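Local coordinates for protein diaminopimelate decarboxylase (Helicobacter pylori, PDB 2QGH) that catalyses the pyridoxal-phosphate-dependent decarboxylation of diaminopimelate to L-lysine, the last step of lysine biosynthesis in bacteria, at residues A[58-63]-A[102-107]; A[201-206]-A[277-282]; A[383-388]-A[407-412]. All blocks are in the same frame, centred on the assembly; numbering follows the deposited sequence.

Contact 1: A[58-63]-A[102-107]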
loop_
_atom_site.group_PDB
_atom_site.type_symbol
_atom_site.label_atom_id
_atom_site.label_comp_id
_atom_site.label_asym_id
_atom_site.label_seq_id
_atom_site.Cartn_x
_atom_site.Cartn_y
_atom_site.Cartn_z
ATOM N N LYS A 58 29.090 4.863 -25.117
ATOM C CA LYS A 58 28.040 3.892 -25.362
ATOM C C LYS A 58 27.298 3.766 -24.032
ATOM O O LYS A 58 27.907 3.592 -22.976
ATOM C CB LYS A 58 28.645 2.546 -25.778
ATOM C CG LYS A 58 27.622 1.483 -26.188
ATOM C CD LYS A 58 28.309 0.283 -26.837
ATOM C CE LYS A 58 27.329 -0.862 -27.082
ATOM N NZ LYS A 58 26.159 -0.469 -27.933
ATOM N N SER A 59 25.981 3.887 -24.077
ATOM C CA SER A 59 25.208 3.789 -22.855
ATOM C C SER A 59 23.840 3.172 -23.098
ATOM O O SER A 59 23.335 3.162 -24.229
ATOM C CB SER A 59 25.064 5.175 -22.209
ATOM O OG SER A 59 24.517 6.120 -23.110
ATOM N N LEU A 60 23.254 2.643 -22.026
ATOM C CA LEU A 60 21.941 2.019 -22.087
ATOM C C LEU A 60 21.086 2.546 -20.949
ATOM O O LEU A 60 21.475 2.457 -19.782
ATOM C CB LEU A 60 22.065 0.494 -21.970
ATOM C CG LEU A 60 20.746 -0.294 -22.014
ATOM C CD1 LEU A 60 20.001 -0.008 -23.331
ATOM C CD2 LEU A 60 21.042 -1.775 -21.869
ATOM N N ILE A 61 19.927 3.102 -21.291
ATOM C CA ILE A 61 19.023 3.631 -20.280
ATOM C C ILE A 61 17.912 2.622 -19.991
ATOM O O ILE A 61 16.997 2.440 -20.786
ATOM C CB ILE A 61 18.413 4.966 -20.731
ATOM C CG1 ILE A 61 19.536 5.936 -21.097
ATOM C CG2 ILE A 61 17.564 5.562 -19.611
ATOM C CD1 ILE A 61 20.582 6.094 -19.991
ATOM N N CYS A 62 18.013 1.953 -18.850
ATOM C CA CYS A 62 17.027 0.955 -18.472
ATOM C C CYS A 62 16.000 1.515 -17.517
ATOM O O CYS A 62 16.239 1.602 -16.311
ATOM C CB CYS A 62 17.708 -0.251 -17.835
ATOM S SG CYS A 62 18.774 -1.160 -18.962
ATOM N N TYR A 63 14.851 1.892 -18.067
ATOM C CA TYR A 63 13.764 2.442 -17.277
ATOM C C TYR A 63 13.341 1.488 -16.147
ATOM O O TYR A 63 13.027 0.324 -16.383
ATOM C CB TYR A 63 12.576 2.741 -18.192
ATOM C CG TYR A 63 11.336 3.133 -17.443
ATOM C CD1 TYR A 63 11.317 4.278 -16.646
ATOM C CD2 TYR A 63 10.197 2.337 -17.485
ATOM C CE1 TYR A 63 10.204 4.616 -15.907
ATOM C CE2 TYR A 63 9.073 2.665 -16.745
ATOM C CZ TYR A 63 9.085 3.804 -15.957
ATOM O OH TYR A 63 7.987 4.126 -15.202
ATOM N N PRO A 102 14.555 -7.872 -25.382
ATOM C CA PRO A 102 15.083 -8.660 -24.269
ATOM C C PRO A 102 16.529 -8.314 -23.915
ATOM O O PRO A 102 16.889 -8.296 -22.729
ATOM C CB PRO A 102 14.913 -10.107 -24.748
ATOM C CG PRO A 102 14.770 -9.989 -26.242
ATOM C CD PRO A 102 13.965 -8.742 -26.412
ATOM N N TYR A 103 17.347 -8.019 -24.926
ATOM C CA TYR A 103 18.751 -7.683 -24.687
ATOM C C TYR A 103 18.967 -6.301 -24.059
ATOM O O TYR A 103 20.105 -5.865 -23.883
ATOM C CB TYR A 103 19.591 -7.842 -25.977
ATOM C CG TYR A 103 19.031 -7.196 -27.233
ATOM C CD1 TYR A 103 19.087 -5.818 -27.425
ATOM C CD2 TYR A 103 18.442 -7.975 -28.235
ATOM C CE1 TYR A 103 18.569 -5.223 -28.589
ATOM C CE2 TYR A 103 17.919 -7.394 -29.402
ATOM C CZ TYR A 103 17.987 -6.019 -29.571
ATOM O OH TYR A 103 17.465 -5.442 -30.716
ATOM N N ARG A 104 17.875 -5.620 -23.722
ATOM C CA ARG A 104 17.956 -4.320 -23.066
ATOM C C ARG A 104 17.272 -4.425 -21.701
ATOM O O ARG A 104 16.987 -3.417 -21.053
ATOM C CB ARG A 104 17.265 -3.225 -23.891
ATOM C CG ARG A 104 17.890 -2.948 -25.246
ATOM C CD ARG A 104 17.673 -1.505 -25.676
ATOM N NE ARG A 104 18.212 -1.272 -27.014
ATOM C CZ ARG A 104 17.517 -1.377 -28.143
ATOM N NH1 ARG A 104 16.230 -1.702 -28.119
ATOM N NH2 ARG A 104 18.117 -1.177 -29.306
ATOM N N ILE A 105 17.006 -5.656 -21.276
ATOM C CA ILE A 105 16.348 -5.921 -20.000
ATOM C C ILE A 105 17.324 -6.424 -18.947
ATOM O O ILE A 105 18.025 -7.411 -19.158
ATOM C CB ILE A 105 15.220 -6.979 -20.164
ATOM C CG1 ILE A 105 14.047 -6.370 -20.937
ATOM C CG2 ILE A 105 14.738 -7.484 -18.790
ATOM C CD1 ILE A 105 12.956 -7.370 -21.269
ATOM N N VAL A 106 17.368 -5.741 -17.812
ATOM C CA VAL A 106 18.239 -6.156 -16.725
ATOM C C VAL A 106 17.340 -6.532 -15.546
ATOM O O VAL A 106 16.344 -5.867 -15.272
ATOM C CB VAL A 106 19.243 -5.040 -16.346
ATOM C CG1 VAL A 106 20.168 -4.779 -17.515
ATOM C CG2 VAL A 106 18.512 -3.769 -15.971
ATOM N N PHE A 107 17.702 -7.611 -14.861
ATOM C CA PHE A 107 16.910 -8.145 -13.754
ATOM C C PHE A 107 17.626 -8.063 -12.408
ATOM O O PHE A 107 18.593 -8.782 -12.164
ATOM C CB PHE A 107 16.563 -9.600 -14.101
ATOM C CG PHE A 107 15.596 -10.267 -13.165
ATOM C CD1 PHE A 107 14.921 -9.552 -12.174
ATOM C CD2 PHE A 107 15.340 -11.629 -13.301
ATOM C CE1 PHE A 107 14.007 -10.184 -11.334
ATOM C CE2 PHE A 107 14.425 -12.275 -12.467
ATOM C CZ PHE A 107 13.756 -11.544 -11.477
#
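Arg104 touches Leu60 with the aliphatic part of its chain and not with its charge: CD of Arg104 lies 3.6 Å from CD1 of Leu60. The arginine sets out with CG anti to its carbonyl carbon (chi1 -64°) and runs extended to NE, so its methylenes pass the leucine methyl and carry the guanidinium past the leucine. That group has Leu60 CD1 at its edge, near its plane, and CE1 of Tyr103 over one face, and makes a long, weak ion pair with Glu81. A long residue that is greasy at its base and charged at its end suits this partly exposed end of the barrel, where the methylenes pack on leucine and the charge reaches outward. The carbonyl O of Arg104 comes within 3.6 Å of Cys62 SG. Ile105 turns away, to pack on helix 89-97. Val106 turns back toward the other strand, and the sulfur rests against both its methyls at nearly equal distances: CG2 of Val106 is 4.0 Å and CG1 of Val106 4.1 Å from Cys62 SG. Small, compact side chains fit this buried spot. Strand 83-86 runs between the two strands, and side chains meeting across an intervening strand are the interior filling of a TIM-like (beta/alpha)8 barrel.

Contact 2: A[201-206]-A[277-282]. With PLP (pyridoxal-5'-phosphate), chain B; LYS (lysine), chain C.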
loop_
_atom_site.group_PDB
_atom_site.type_symbol
_atom_site.label_atom_id
_atom_site.label_comp_id
_atom_site.label_asym_id
_atom_site.label_seq_id
_atom_site.Cartn_x
_atom_site.Cartn_y
_atom_site.Cartn_z
ATOM N N SER A 201 29.233 -7.406 -15.823
ATOM C CA SER A 201 28.905 -6.081 -15.361
ATOM C C SER A 201 29.051 -5.864 -13.866
ATOM O O SER A 201 28.978 -6.814 -13.087
ATOM C CB SER A 201 27.465 -5.779 -15.782
ATOM O OG SER A 201 26.951 -4.652 -15.104
ATOM N N VAL A 202 29.290 -4.613 -13.476
ATOM C CA VAL A 202 29.371 -4.251 -12.062
ATOM C C VAL A 202 28.181 -3.332 -11.921
ATOM O O VAL A 202 27.838 -2.618 -12.867
ATOM C CB VAL A 202 30.607 -3.404 -11.679
ATOM C CG1 VAL A 202 31.243 -3.987 -10.447
ATOM C CG2 VAL A 202 31.584 -3.310 -12.822
ATOM N N HIS A 203 27.560 -3.321 -10.752
ATOM C CA HIS A 203 26.400 -2.464 -10.563
ATOM C C HIS A 203 26.288 -1.896 -9.150
ATOM O O HIS A 203 26.829 -2.458 -8.198
ATOM C CB HIS A 203 25.143 -3.267 -10.941
ATOM C CG HIS A 203 23.855 -2.650 -10.491
ATOM N ND1 HIS A 203 23.452 -2.648 -9.172
ATOM C CD2 HIS A 203 22.870 -2.033 -11.187
ATOM C CE1 HIS A 203 22.275 -2.059 -9.075
ATOM N NE2 HIS A 203 21.900 -1.676 -10.282
ATOM N N PHE A 204 25.611 -0.760 -9.025
ATOM C CA PHE A 204 25.376 -0.159 -7.720
ATOM C C PHE A 204 24.185 0.788 -7.778
ATOM O O PHE A 204 23.907 1.407 -8.810
ATOM C CB PHE A 204 26.613 0.589 -7.199
ATOM C CG PHE A 204 26.884 1.905 -7.891
ATOM C CD1 PHE A 204 27.865 2.004 -8.875
ATOM C CD2 PHE A 204 26.178 3.056 -7.533
ATOM C CE1 PHE A 204 28.139 3.225 -9.486
ATOM C CE2 PHE A 204 26.446 4.273 -8.140
ATOM C CZ PHE A 204 27.433 4.358 -9.122
ATOM N N HIS A 205 23.470 0.870 -6.665
ATOM C CA HIS A 205 22.319 1.755 -6.546
ATOM C C HIS A 205 22.249 2.147 -5.077
ATOM O O HIS A 205 21.854 1.338 -4.238
ATOM C CB HIS A 205 21.033 1.042 -6.958
ATOM C CG HIS A 205 19.830 1.924 -6.890
ATOM N ND1 HIS A 205 19.560 2.885 -7.840
ATOM C CD2 HIS A 205 18.883 2.066 -5.933
ATOM C CE1 HIS A 205 18.501 3.582 -7.471
ATOM N NE2 HIS A 205 18.070 3.105 -6.317
ATOM N N ILE A 206 22.629 3.385 -4.770
ATOM C CA ILE A 206 22.661 3.845 -3.384
ATOM C C ILE A 206 21.405 4.464 -2.771
ATOM O O ILE A 206 21.377 4.717 -1.560
ATOM C CB ILE A 206 23.839 4.832 -3.155
ATOM C CG1 ILE A 206 23.693 6.056 -4.058
ATOM C CG2 ILE A 206 25.158 4.132 -3.432
ATOM C CD1 ILE A 206 24.661 7.179 -3.735
ATOM N N ILE A 277 25.413 2.184 -17.912
ATOM C CA ILE A 277 23.993 1.878 -17.816
ATOM C C ILE A 277 23.372 2.692 -16.691
ATOM O O ILE A 277 23.928 2.788 -15.587
ATOM C CB ILE A 277 23.725 0.382 -17.493
ATOM C CG1 ILE A 277 24.180 -0.520 -18.644
ATOM C CG2 ILE A 277 22.237 0.174 -17.239
ATOM C CD1 ILE A 277 23.880 -2.003 -18.404
ATOM N N CYS A 278 22.217 3.278 -16.978
ATOM C CA CYS A 278 21.493 4.051 -15.981
ATOM C C CYS A 278 20.118 3.408 -15.847
ATOM O O CYS A 278 19.524 2.968 -16.836
ATOM C CB CYS A 278 21.340 5.509 -16.420
ATOM S SG CYS A 278 22.889 6.429 -16.629
ATOM N N GLU A 279 19.620 3.354 -14.621
ATOM C CA GLU A 279 18.317 2.770 -14.357
ATOM C C GLU A 279 17.344 3.816 -13.782
ATOM O O GLU A 279 16.771 3.625 -12.709
ATOM C CB GLU A 279 18.487 1.598 -13.393
ATOM C CG GLU A 279 19.557 0.610 -13.847
ATOM C CD GLU A 279 19.762 -0.525 -12.869
ATOM O OE1 GLU A 279 19.624 -0.295 -11.651
ATOM O OE2 GLU A 279 20.083 -1.645 -13.312
ATOM N N PRO A 280 17.142 4.934 -14.504
ATOM C CA PRO A 280 16.235 5.982 -14.032
ATOM C C PRO A 280 14.776 5.527 -13.985
ATOM O O PRO A 280 14.294 4.834 -14.885
ATOM C CB PRO A 280 16.453 7.095 -15.045
ATOM C CG PRO A 280 16.643 6.331 -16.310
ATOM C CD PRO A 280 17.601 5.227 -15.874
ATOM N N GLY A 281 14.081 5.920 -12.926
ATOM C CA GLY A 281 12.682 5.566 -12.780
ATOM C C GLY A 281 11.839 6.810 -12.550
ATOM O O GLY A 281 11.132 7.272 -13.447
ATOM N N ARG A 282 11.934 7.352 -11.342
ATOM C CA ARG A 282 11.197 8.542 -10.937
ATOM C C ARG A 282 11.379 9.708 -11.907
ATOM O O ARG A 282 10.401 10.258 -12.423
ATOM C CB ARG A 282 11.653 8.969 -9.539
ATOM C CG ARG A 282 10.705 9.908 -8.815
ATOM C CD ARG A 282 11.397 10.529 -7.608
ATOM N NE ARG A 282 11.870 9.531 -6.655
ATOM C CZ ARG A 282 11.086 8.866 -5.811
ATOM N NH1 ARG A 282 9.775 9.094 -5.784
ATOM N NH2 ARG A 282 11.613 7.957 -5.005
HETATM N N1 PLP B . 17.486 0.666 -10.017
HETATM C C2 PLP B . 17.375 -0.082 -8.827
HETATM C C2A PLP B . 18.168 -1.315 -8.636
HETATM C C3 PLP B . 16.442 0.379 -7.815
HETATM O O3 PLP B . 16.278 -0.324 -6.636
HETATM C C4 PLP B . 15.690 1.536 -8.017
HETATM C C4A PLP B . 14.982 2.046 -6.811
HETATM C C5 PLP B . 15.798 2.266 -9.209
HETATM C C6 PLP B . 16.739 1.835 -10.220
HETATM C C5A PLP B . 14.906 3.345 -9.652
HETATM O O4P PLP B . 15.300 4.546 -9.030
HETATM P P PLP B . 14.578 5.800 -9.257
HETATM O O1P PLP B . 13.033 5.765 -9.472
HETATM O O2P PLP B . 15.298 6.401 -10.543
HETATM O O3P PLP B . 14.837 6.673 -7.969
HETATM N N LYS C . 8.647 3.593 -3.642
HETATM C CA LYS C . 9.622 4.676 -3.301
HETATM C C LYS C . 8.959 6.048 -3.424
HETATM O O LYS C . 7.716 6.072 -3.536
HETATM C CB LYS C . 10.848 4.586 -4.227
HETATM C CG LYS C . 11.661 3.316 -4.024
HETATM C CD LYS C . 12.635 3.056 -5.157
HETATM C CE LYS C . 13.429 1.782 -4.878
HETATM N NZ LYS C . 14.306 1.324 -6.009
HETATM O OXT LYS C . 9.675 7.073 -3.408
#
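His203 and Glu279 face each other from the C-terminal ends of two parallel barrel strands, 197-203 and 275-278, which strand 239-241 separates, and the nearest CA atoms, those of His203 and Ile277, are 8.8 Å apart. The side chains span this gap. Glu279 is extended beyond CG (chi2 178°), and its OE1 accepts a hydrogen bond of 3.0 Å from His203 NE2 with an angle of 158° at the hydrogen. The acceptor lies in the plane of the imidazole, whereas the N-H reaches OE1 from above the carboxylate plane, 40° out of it. The same OE1 is 2.9 Å from N1 of the pyridoxal phosphate, so His203 acts as a second-shell residue that positions the first-shell carboxylate. His205 lays a ring face over the cofactor, PLP C3 standing 3.4 Å above that ring's plane toward its rim; the backbone N of Gly244 donates to ND1 and fixes the rotation of the imidazole. Further on, Gly281 N and Arg282 N donate to the phosphate at the start of helix 282-285, where glycine's lack of a side chain lets O1P settle close. Arg282 NH2 grips OXT of the bound lysine at 2.7 Å, and NH1 adds a weak bond. A carboxylate beside N1 is consistent with a protonated pyridine, the electron sink expected of a pyridoxal-phosphate decarboxylase.

Contact 3: A[383-388]-A[407-412]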
loop_
_atom_site.group_PDB
_atom_site.type_symbol
_atom_site.label_atom_id
_atom_site.label_comp_id
_atom_site.label_asym_id
_atom_site.label_seq_id
_atom_site.Cartn_x
_atom_site.Cartn_y
_atom_site.Cartn_z
ATOM N N ALA A 383 -0.480 1.472 -5.488
ATOM C CA ALA A 383 -1.894 1.597 -5.152
ATOM C C ALA A 383 -2.529 0.258 -4.783
ATOM O O ALA A 383 -2.144 -0.784 -5.307
ATOM C CB ALA A 383 -2.657 2.239 -6.320
ATOM N N SER A 384 -3.507 0.303 -3.879
ATOM C CA SER A 384 -4.209 -0.897 -3.425
ATOM C C SER A 384 -5.715 -0.687 -3.527
ATOM O O SER A 384 -6.168 0.359 -3.992
ATOM C CB SER A 384 -3.870 -1.189 -1.971
ATOM O OG SER A 384 -4.467 -0.208 -1.137
ATOM N N GLN A 385 -6.476 -1.681 -3.070
ATOM C CA GLN A 385 -7.935 -1.627 -3.084
ATOM C C GLN A 385 -8.481 -1.479 -1.662
ATOM O O GLN A 385 -9.652 -1.757 -1.392
ATOM C CB GLN A 385 -8.493 -2.896 -3.717
ATOM C CG GLN A 385 -7.903 -3.202 -5.077
ATOM C CD GLN A 385 -8.417 -4.508 -5.634
ATOM O OE1 GLN A 385 -8.301 -5.554 -4.997
ATOM N NE2 GLN A 385 -8.990 -4.458 -6.826
ATOM N N TYR A 386 -7.615 -1.044 -0.756
ATOM C CA TYR A 386 -7.986 -0.843 0.636
ATOM C C TYR A 386 -9.331 -0.093 0.762
ATOM O O TYR A 386 -9.598 0.853 0.016
ATOM C CB TYR A 386 -6.856 -0.083 1.336
ATOM C CG TYR A 386 -7.033 0.104 2.827
ATOM C CD1 TYR A 386 -7.478 -0.945 3.632
ATOM C CD2 TYR A 386 -6.730 1.328 3.435
ATOM C CE1 TYR A 386 -7.620 -0.779 5.010
ATOM C CE2 TYR A 386 -6.861 1.503 4.806
ATOM C CZ TYR A 386 -7.311 0.444 5.589
ATOM O OH TYR A 386 -7.467 0.609 6.946
ATOM N N ASN A 387 -10.159 -0.527 1.715
ATOM C CA ASN A 387 -11.486 0.050 1.943
ATOM C C ASN A 387 -12.385 -0.384 0.780
ATOM O O ASN A 387 -13.451 0.190 0.552
ATOM C CB ASN A 387 -11.427 1.590 2.011
ATOM C CG ASN A 387 -10.908 2.116 3.357
ATOM O OD1 ASN A 387 -10.134 1.448 4.062
ATOM N ND2 ASN A 387 -11.326 3.336 3.706
ATOM N N SER A 388 -11.956 -1.412 0.053
ATOM C CA SER A 388 -12.716 -1.900 -1.096
ATOM C C SER A 388 -13.006 -0.772 -2.086
ATOM O O SER A 388 -14.161 -0.492 -2.401
ATOM C CB SER A 388 -14.035 -2.531 -0.650
ATOM O OG SER A 388 -13.822 -3.795 -0.062
ATOM N N LYS A 407 -8.283 0.837 -17.910
ATOM C CA LYS A 407 -9.684 0.992 -17.584
ATOM C C LYS A 407 -9.867 0.941 -16.074
ATOM O O LYS A 407 -9.112 0.271 -15.375
ATOM C CB LYS A 407 -10.503 -0.112 -18.252
ATOM C CG LYS A 407 -12.008 0.022 -18.048
ATOM C CD LYS A 407 -12.565 1.256 -18.768
ATOM C CE LYS A 407 -12.266 2.596 -18.070
ATOM N NZ LYS A 407 -13.034 2.842 -16.813
ATOM N N ARG A 408 -10.856 1.666 -15.565
ATOM C CA ARG A 408 -11.107 1.649 -14.132
ATOM C C ARG A 408 -11.643 0.278 -13.742
ATOM O O ARG A 408 -12.322 -0.386 -14.522
ATOM C CB ARG A 408 -12.120 2.712 -13.732
ATOM C CG ARG A 408 -12.204 2.903 -12.221
ATOM C CD ARG A 408 -13.403 3.736 -11.831
ATOM N NE ARG A 408 -13.444 4.988 -12.579
ATOM C CZ ARG A 408 -12.603 6.010 -12.418
ATOM N NH1 ARG A 408 -11.620 5.962 -11.518
ATOM N NH2 ARG A 408 -12.751 7.090 -13.179
ATOM N N GLU A 409 -11.332 -0.145 -12.525
ATOM C CA GLU A 409 -11.776 -1.440 -12.032
ATOM C C GLU A 409 -13.255 -1.421 -11.623
ATOM O O GLU A 409 -13.733 -0.461 -11.007
ATOM C CB GLU A 409 -10.919 -1.818 -10.834
ATOM C CG GLU A 409 -10.342 -3.210 -10.872
ATOM C CD GLU A 409 -9.174 -3.337 -9.919
ATOM O OE1 GLU A 409 -9.239 -2.708 -8.839
ATOM O OE2 GLU A 409 -8.203 -4.058 -10.246
ATOM N N ALA A 410 -13.985 -2.476 -11.972
ATOM C CA ALA A 410 -15.390 -2.567 -11.589
ATOM C C ALA A 410 -15.433 -3.063 -10.144
ATOM O O ALA A 410 -14.498 -3.716 -9.675
ATOM C CB ALA A 410 -16.135 -3.539 -12.501
ATOM N N LEU A 411 -16.514 -2.743 -9.440
ATOM C CA LEU A 411 -16.683 -3.155 -8.054
ATOM C C LEU A 411 -16.529 -4.667 -7.935
ATOM O O LEU A 411 -15.949 -5.171 -6.973
ATOM C CB LEU A 411 -18.065 -2.728 -7.556
ATOM C CG LEU A 411 -18.148 -1.817 -6.331
ATOM C CD1 LEU A 411 -17.047 -0.781 -6.345
ATOM C CD2 LEU A 411 -19.504 -1.146 -6.322
ATOM N N GLU A 412 -17.033 -5.390 -8.930
ATOM C CA GLU A 412 -16.957 -6.843 -8.911
ATOM C C GLU A 412 -15.542 -7.404 -9.055
ATOM O O GLU A 412 -15.290 -8.546 -8.677
ATOM C CB GLU A 412 -17.855 -7.432 -9.995
ATOM C CG GLU A 412 -19.276 -6.889 -9.979
ATOM C CD GLU A 412 -19.423 -5.642 -10.838
ATOM O OE1 GLU A 412 -19.179 -5.738 -12.064
ATOM O OE2 GLU A 412 -19.776 -4.569 -10.297
#
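Gln385 and Glu409 join two irregular loops that flank the beta hairpin of strands 393-397 and 402-406, and Gln385 itself sits within an ST turn. These two residues supply most of the surface buried here. From Gln385, whose CG is anti to the carbonyl carbon (chi1 -53°), an extended chain holds the amide out across the gap; NE2 of Gln385 then donates to OE1 of Glu409 over 2.7 Å, with an N-H...O angle of 149°. The side chains cross at about a right angle. Their flat groups are also steeply turned against each other, so the bond can lie near the amide plane and still reach OE1 from above the carboxylate, 53° out of its plane. Glutamine suits this place because it offers a donor and an acceptor at once: its OE1 is hydrogen-bonded to Lys391 NZ of the second subunit, which fixes which way round the amide sits. Glutamate suits as a charged acceptor, its OE1 also taking the backbone N of Lys391 in its own chain, so two bonds grip one oxygen. The link is therefore both an intrachain tie between loops and part of the dimer interface. Beside it, Tyr386 N closes the ST turn by donating to Ser384 OG at 3.3 Å.

How the contacts relate
Following the chain from the N terminus, the three contacts come in series, and none nests within or crosses another. Contact 1 closes a loop of 38 residues that carries strand 83-86 and helix 89-97. Contact 2 then closes the longest loop, 70 residues from the sixth barrel strand to the eighth. Those two meet where the barrel shuts: strands 59-64 and 275-278 are neighbours, and Cys62 N and Leu60 O probably bond to Cys278 O and N. Contact 3 closes 18 residues around a hairpin in the C-terminal part of the chain, at the subunit interface; its nearest atoms are about 13 Å from either of the others.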